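Local coordinates for 3-dehydroquinate dehydratase (Aquifex aeolicus, PDB 2EGZ), which catalyses the dehydration of 3-dehydroquinate to 3-dehydroshikimate in the chorismate pathway, by way of a Schiff-base intermediate with the substrate, at residues E14-A19 against E47-Q52; V189-S194 against E207-L212. All coordinates share one frame; numbering follows the deposited sequence.

How the contacts relate
Both contacts belong to the (beta/alpha)8 barrel of a type I dehydroquinase, and both segments of contact 1 come before those of contact 2 in the chain. Contact 1 joins two helices of the outer layer, 12-22 and 39-51; contact 2 seats helix 206-217 on strand 190-192, which lies beside strand 2-7 where the barrel closes. Their centres are about 17 Å apart and their nearest atoms about 7 Å, so they do not touch. Each comes near residues of the substrate site: the side chain of Val49 is about 4 Å from that of Leu29, predicted to bind 3-dehydroquinate, and that of Thr191 is about 4 Å from that of Arg180, a residue that binds it.

Contact 1: residues E14-A19 against E47-Q52; sequences ENLKKA and EEVHSQ
Leu16 carries nearly the whole contact, its two methyl groups resting on the last turn of helix 39-51. With CG anti to the backbone N (chi1 173°), the side chain extends from its own helix toward the other. CD2 makes the closest contacts: it lies 3.4 Å from the backbone oxygen Glu48 O and 3.7 Å from Val49 CA, so the methyl packs on main chain as much as on side chains. Gln52, its CG anti to the carbonyl carbon (chi1 -68°), brings that CG within 3.8 Å of both Leu16 CD2 and Leu16 CG. The other branch, CD1, meets Val49 CG2 at 4.2 Å. No hydrogen bond or salt bridge joins the two segments. The CA atoms of Leu16 and Val49 are 6.9 Å apart, on adjacent outer helices of the TIM barrel; Val27 of strand 26-30 touches both side chains, tying the helix pair to the barrel wall. Replacing Leu16 with an alanine would probably open a gap over the turn at Glu48 and Val49 and leave Gln52 CG without its apolar partner. Against these short contacts of CD2 stands the partly exposed side of the contact, where the extended Glu48 side chain meets Leu16 only marginally, CG lying 4.0 Å from CD2. Its carboxylate turns to another partner, OE2 being hydrogen-bonded to Ser13 OG, just ahead of 14-19.

Contact 2: residues V189-S194 against E207-L212; sequences VITYCS and EEMVEL
In the last beta-alpha unit of the (beta/alpha)8 barrel, strand 190-192 is packed against the helix that follows it, 206-217, and Met209 is the helix residue that spans the gap. Its nearest strand-side neighbour by CA distance is Cys193, at 7.4 Å. Two parts of the methionine are used. Close to the helix, CB lies 3.4 Å from Cys193 SG and CG 3.7 Å from the same sulfur, so the thiol sits alongside the base of the chain. Farther out, bends at chi2 (60°) and chi3 (85°) fold the thioether so that its terminal methyl, CE, meets Thr191 end to end, 3.6 Å from OG1 and 4.1 Å from CG2. The threonine methyl also packs on the middle of the chain, with CG2 3.9 Å from Met209 CG. Both Thr191 and Cys193 direct their CB atoms toward the helix, whereas Tyr192 between them turns away from it and makes a cation-pi contact with Lys142, the Schiff-base lysine. Thr191 OG1 is not left with the methyl alone: it is hydrogen-bonded to the backbone oxygen Arg180 O, which links this buried face to a substrate-binding residue. Ile204 of the preceding loop also touches Met209. Because Met209 meets Thr191 of strand 190-192 and also Ile3 of the adjacent strand 2-7, which touches Cys193 as well, the helix side chain lies over two neighbouring strands of the barrel.

Contact 1: residues E14-A19 against E47-Q52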
loop_
_atom_site.group_PDB
_atom_site.type_symbol
_atom_site.label_atom_id
_atom_site.label_comp_id
_atom_site.label_asym_id
_atom_site.label_seq_id
_atom_site.Cartn_x
_atom_site.Cartn_y
_atom_site.Cartn_z
ATOM N N GLU B 14 10.640 23.167 -23.904
ATOM C CA GLU B 14 9.645 24.203 -24.145
ATOM C C GLU B 14 8.624 24.289 -23.008
ATOM O O GLU B 14 8.151 25.376 -22.684
ATOM C CB GLU B 14 8.918 23.958 -25.468
ATOM C CG GLU B 14 8.284 22.586 -25.574
ATOM C CD GLU B 14 6.954 22.615 -26.299
ATOM O OE1 GLU B 14 6.025 23.290 -25.802
ATOM O OE2 GLU B 14 6.835 21.967 -27.359
ATOM N N ASN B 15 8.280 23.148 -22.414
ATOM C CA ASN B 15 7.319 23.135 -21.312
ATOM C C ASN B 15 7.941 23.794 -20.092
ATOM O O ASN B 15 7.263 24.479 -19.329
ATOM C CB ASN B 15 6.887 21.706 -20.965
ATOM C CG ASN B 15 5.943 21.115 -21.995
ATOM O OD1 ASN B 15 5.126 21.828 -22.581
ATOM N ND2 ASN B 15 6.038 19.808 -22.209
ATOM N N LEU B 16 9.239 23.575 -19.913
ATOM C CA LEU B 16 9.963 24.171 -18.801
ATOM C C LEU B 16 9.958 25.682 -19.006
ATOM O O LEU B 16 9.712 26.447 -18.072
ATOM C CB LEU B 16 11.401 23.638 -18.766
ATOM C CG LEU B 16 12.377 24.260 -17.760
ATOM C CD1 LEU B 16 11.795 24.206 -16.346
ATOM C CD2 LEU B 16 13.699 23.512 -17.828
ATOM N N LYS B 17 10.219 26.106 -20.240
ATOM C CA LYS B 17 10.236 27.524 -20.574
ATOM C C LYS B 17 8.887 28.153 -20.245
ATOM O O LYS B 17 8.815 29.273 -19.733
ATOM C CB LYS B 17 10.548 27.709 -22.059
ATOM N N LYS B 18 7.818 27.426 -20.549
ATOM C CA LYS B 18 6.466 27.899 -20.283
ATOM C C LYS B 18 6.176 27.935 -18.788
ATOM O O LYS B 18 5.533 28.867 -18.297
ATOM C CB LYS B 18 5.459 27.000 -20.997
ATOM C CG LYS B 18 5.528 27.136 -22.505
ATOM C CD LYS B 18 4.563 26.206 -23.210
ATOM C CE LYS B 18 4.002 26.893 -24.443
ATOM N NZ LYS B 18 3.252 25.958 -25.327
ATOM N N ALA B 19 6.651 26.919 -18.073
ATOM C CA ALA B 19 6.463 26.840 -16.628
ATOM C C ALA B 19 7.135 28.044 -15.981
ATOM O O ALA B 19 6.594 28.644 -15.055
ATOM C CB ALA B 19 7.063 25.546 -16.084
ATOM N N GLU B 47 19.079 19.335 -13.989
ATOM C CA GLU B 47 19.995 20.448 -14.198
ATOM C C GLU B 47 19.391 21.517 -15.101
ATOM O O GLU B 47 19.646 22.706 -14.913
ATOM C CB GLU B 47 21.310 19.946 -14.799
ATOM C CG GLU B 47 21.998 18.905 -13.933
ATOM C CD GLU B 47 23.324 18.437 -14.503
ATOM O OE1 GLU B 47 23.392 18.164 -15.717
ATOM O OE2 GLU B 47 24.296 18.329 -13.728
ATOM N N GLU B 48 18.591 21.100 -16.081
ATOM C CA GLU B 48 17.976 22.056 -16.989
ATOM C C GLU B 48 16.957 22.916 -16.242
ATOM O O GLU B 48 16.793 24.100 -16.529
ATOM C CB GLU B 48 17.293 21.332 -18.155
ATOM C CG GLU B 48 17.143 22.200 -19.399
ATOM C CD GLU B 48 16.329 21.539 -20.496
ATOM O OE1 GLU B 48 16.451 20.311 -20.681
ATOM O OE2 GLU B 48 15.576 22.257 -21.187
ATOM N N VAL B 49 16.261 22.316 -15.283
ATOM C CA VAL B 49 15.281 23.061 -14.505
ATOM C C VAL B 49 16.016 24.104 -13.682
ATOM O O VAL B 49 15.615 25.266 -13.623
ATOM C CB VAL B 49 14.503 22.139 -13.555
ATOM C CG1 VAL B 49 13.544 22.955 -12.713
ATOM C CG2 VAL B 49 13.749 21.104 -14.366
ATOM N N HIS B 50 17.100 23.680 -13.046
ATOM C CA HIS B 50 17.899 24.586 -12.232
ATOM C C HIS B 50 18.493 25.692 -13.095
ATOM O O HIS B 50 18.624 26.835 -12.649
ATOM C CB HIS B 50 19.011 23.811 -11.531
ATOM C CG HIS B 50 18.532 22.971 -10.388
ATOM N ND1 HIS B 50 19.179 21.825 -9.985
ATOM C CD2 HIS B 50 17.490 23.134 -9.538
ATOM C CE1 HIS B 50 18.558 21.317 -8.936
ATOM N NE2 HIS B 50 17.530 22.092 -8.643
ATOM N N SER B 51 18.842 25.359 -14.334
ATOM C CA SER B 51 19.421 26.345 -15.245
ATOM C C SER B 51 18.444 27.477 -15.524
ATOM O O SER B 51 18.850 28.585 -15.883
ATOM C CB SER B 51 19.828 25.680 -16.563
ATOM O OG SER B 51 20.879 24.751 -16.354
ATOM N N GLN B 52 17.156 27.194 -15.359
ATOM C CA GLN B 52 16.107 28.185 -15.590
ATOM C C GLN B 52 15.723 28.897 -14.300
ATOM O O GLN B 52 14.792 29.707 -14.280
ATOM C CB GLN B 52 14.869 27.516 -16.192
ATOM C CG GLN B 52 15.079 26.995 -17.600
ATOM C CD GLN B 52 15.226 28.108 -18.617
ATOM O OE1 GLN B 52 15.591 27.866 -19.767
ATOM N NE2 GLN B 52 14.936 29.335 -18.203
#

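Contact 2: residues V189-S194 against E207-L212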
loop_
_atom_site.group_PDB
_atom_site.type_symbol
_atom_site.label_atom_id
_atom_site.label_comp_id
_atom_site.label_asym_id
_atom_site.label_seq_id
_atom_site.Cartn_x
_atom_site.Cartn_y
_atom_site.Cartn_z
ATOM N N VAL B 189 2.309 24.013 2.180
ATOM C CA VAL B 189 3.382 24.837 1.632
ATOM C C VAL B 189 3.607 24.807 0.125
ATOM O O VAL B 189 4.287 25.686 -0.413
ATOM C CB VAL B 189 4.714 24.499 2.327
ATOM C CG1 VAL B 189 4.609 24.822 3.811
ATOM C CG2 VAL B 189 5.049 23.016 2.130
ATOM N N ILE B 190 3.055 23.803 -0.547
ATOM C CA ILE B 190 3.196 23.673 -1.996
ATOM C C ILE B 190 1.855 23.280 -2.598
ATOM O O ILE B 190 1.124 22.464 -2.027
ATOM C CB ILE B 190 4.235 22.581 -2.374
ATOM C CG1 ILE B 190 5.618 22.955 -1.839
ATOM C CG2 ILE B 190 4.276 22.391 -3.895
ATOM C CD1 ILE B 190 6.650 21.833 -1.967
ATOM N N THR B 191 1.519 23.879 -3.736
ATOM C CA THR B 191 0.280 23.556 -4.428
ATOM C C THR B 191 0.704 23.086 -5.819
ATOM O O THR B 191 1.736 23.512 -6.331
ATOM C CB THR B 191 -0.665 24.782 -4.521
ATOM O OG1 THR B 191 -1.957 24.359 -4.980
ATOM C CG2 THR B 191 -0.106 25.825 -5.473
ATOM N N TYR B 192 -0.076 22.195 -6.415
ATOM C CA TYR B 192 0.262 21.643 -7.724
ATOM C C TYR B 192 -0.732 22.063 -8.794
ATOM O O TYR B 192 -1.947 21.982 -8.601
ATOM C CB TYR B 192 0.320 20.115 -7.636
ATOM C CG TYR B 192 1.371 19.610 -6.678
ATOM C CD1 TYR B 192 2.477 18.896 -7.139
ATOM C CD2 TYR B 192 1.273 19.864 -5.307
ATOM C CE1 TYR B 192 3.467 18.443 -6.253
ATOM C CE2 TYR B 192 2.254 19.419 -4.415
ATOM C CZ TYR B 192 3.345 18.710 -4.896
ATOM O OH TYR B 192 4.313 18.269 -4.022
ATOM N N CYS B 193 -0.201 22.492 -9.931
ATOM C CA CYS B 193 -1.029 22.956 -11.035
ATOM C C CYS B 193 -0.782 22.157 -12.299
ATOM O O CYS B 193 0.110 21.312 -12.354
ATOM C CB CYS B 193 -0.716 24.424 -11.344
ATOM S SG CYS B 193 -1.048 25.583 -10.026
ATOM N N SER B 194 -1.594 22.439 -13.312
ATOM C CA SER B 194 -1.444 21.815 -14.620
ATOM C C SER B 194 -0.706 22.895 -15.406
ATOM O O SER B 194 -0.853 24.080 -15.108
ATOM C CB SER B 194 -2.812 21.542 -15.249
ATOM O OG SER B 194 -3.555 22.738 -15.372
ATOM N N GLU B 207 -0.993 29.636 -14.636
ATOM C CA GLU B 207 -1.230 31.071 -14.746
ATOM C C GLU B 207 -2.312 31.558 -13.797
ATOM O O GLU B 207 -2.179 32.617 -13.189
ATOM C CB GLU B 207 -1.611 31.449 -16.179
ATOM C CG GLU B 207 -0.498 31.256 -17.190
ATOM C CD GLU B 207 -0.867 31.782 -18.565
ATOM O OE1 GLU B 207 -1.888 31.329 -19.122
ATOM O OE2 GLU B 207 -0.133 32.649 -19.086
ATOM N N GLU B 208 -3.385 30.787 -13.675
ATOM C CA GLU B 208 -4.483 31.162 -12.795
ATOM C C GLU B 208 -4.078 31.125 -11.322
ATOM O O GLU B 208 -4.423 32.026 -10.558
ATOM C CB GLU B 208 -5.692 30.249 -13.039
ATOM C CG GLU B 208 -6.394 30.518 -14.368
ATOM C CD GLU B 208 -7.552 29.568 -14.633
ATOM O OE1 GLU B 208 -8.342 29.310 -13.696
ATOM O OE2 GLU B 208 -7.680 29.087 -15.782
ATOM N N MET B 209 -3.334 30.099 -10.920
ATOM C CA MET B 209 -2.917 29.993 -9.522
ATOM C C MET B 209 -1.977 31.133 -9.133
ATOM O O MET B 209 -1.986 31.597 -7.994
ATOM C CB MET B 209 -2.234 28.652 -9.263
ATOM C CG MET B 209 -1.857 28.426 -7.806
ATOM S SD MET B 209 -3.281 28.453 -6.667
ATOM C CE MET B 209 -3.811 26.767 -6.821
ATOM N N VAL B 210 -1.160 31.581 -10.079
ATOM C CA VAL B 210 -0.237 32.674 -9.799
ATOM C C VAL B 210 -1.021 33.931 -9.432
ATOM O O VAL B 210 -0.703 34.622 -8.462
ATOM C CB VAL B 210 0.659 32.960 -11.020
ATOM C CG1 VAL B 210 1.401 34.273 -10.834
ATOM C CG2 VAL B 210 1.653 31.816 -11.197
ATOM N N GLU B 211 -2.057 34.221 -10.207
ATOM C CA GLU B 211 -2.868 35.397 -9.949
ATOM C C GLU B 211 -3.691 35.240 -8.670
ATOM O O GLU B 211 -3.917 36.215 -7.954
ATOM C CB GLU B 211 -3.791 35.676 -11.133
ATOM C CG GLU B 211 -4.394 37.071 -11.108
ATOM C CD GLU B 211 -3.332 38.156 -10.995
ATOM O OE1 GLU B 211 -2.427 38.201 -11.858
ATOM O OE2 GLU B 211 -3.402 38.964 -10.041
ATOM N N LEU B 212 -4.135 34.016 -8.384
ATOM C CA LEU B 212 -4.927 33.764 -7.176
ATOM C C LEU B 212 -4.069 33.917 -5.929
ATOM O O LEU B 212 -4.521 34.450 -4.914
ATOM C CB LEU B 212 -5.533 32.356 -7.211
ATOM C CG LEU B 212 -6.577 32.088 -8.301
ATOM C CD1 LEU B 212 -6.930 30.610 -8.332
ATOM C CD2 LEU B 212 -7.819 32.927 -8.038
#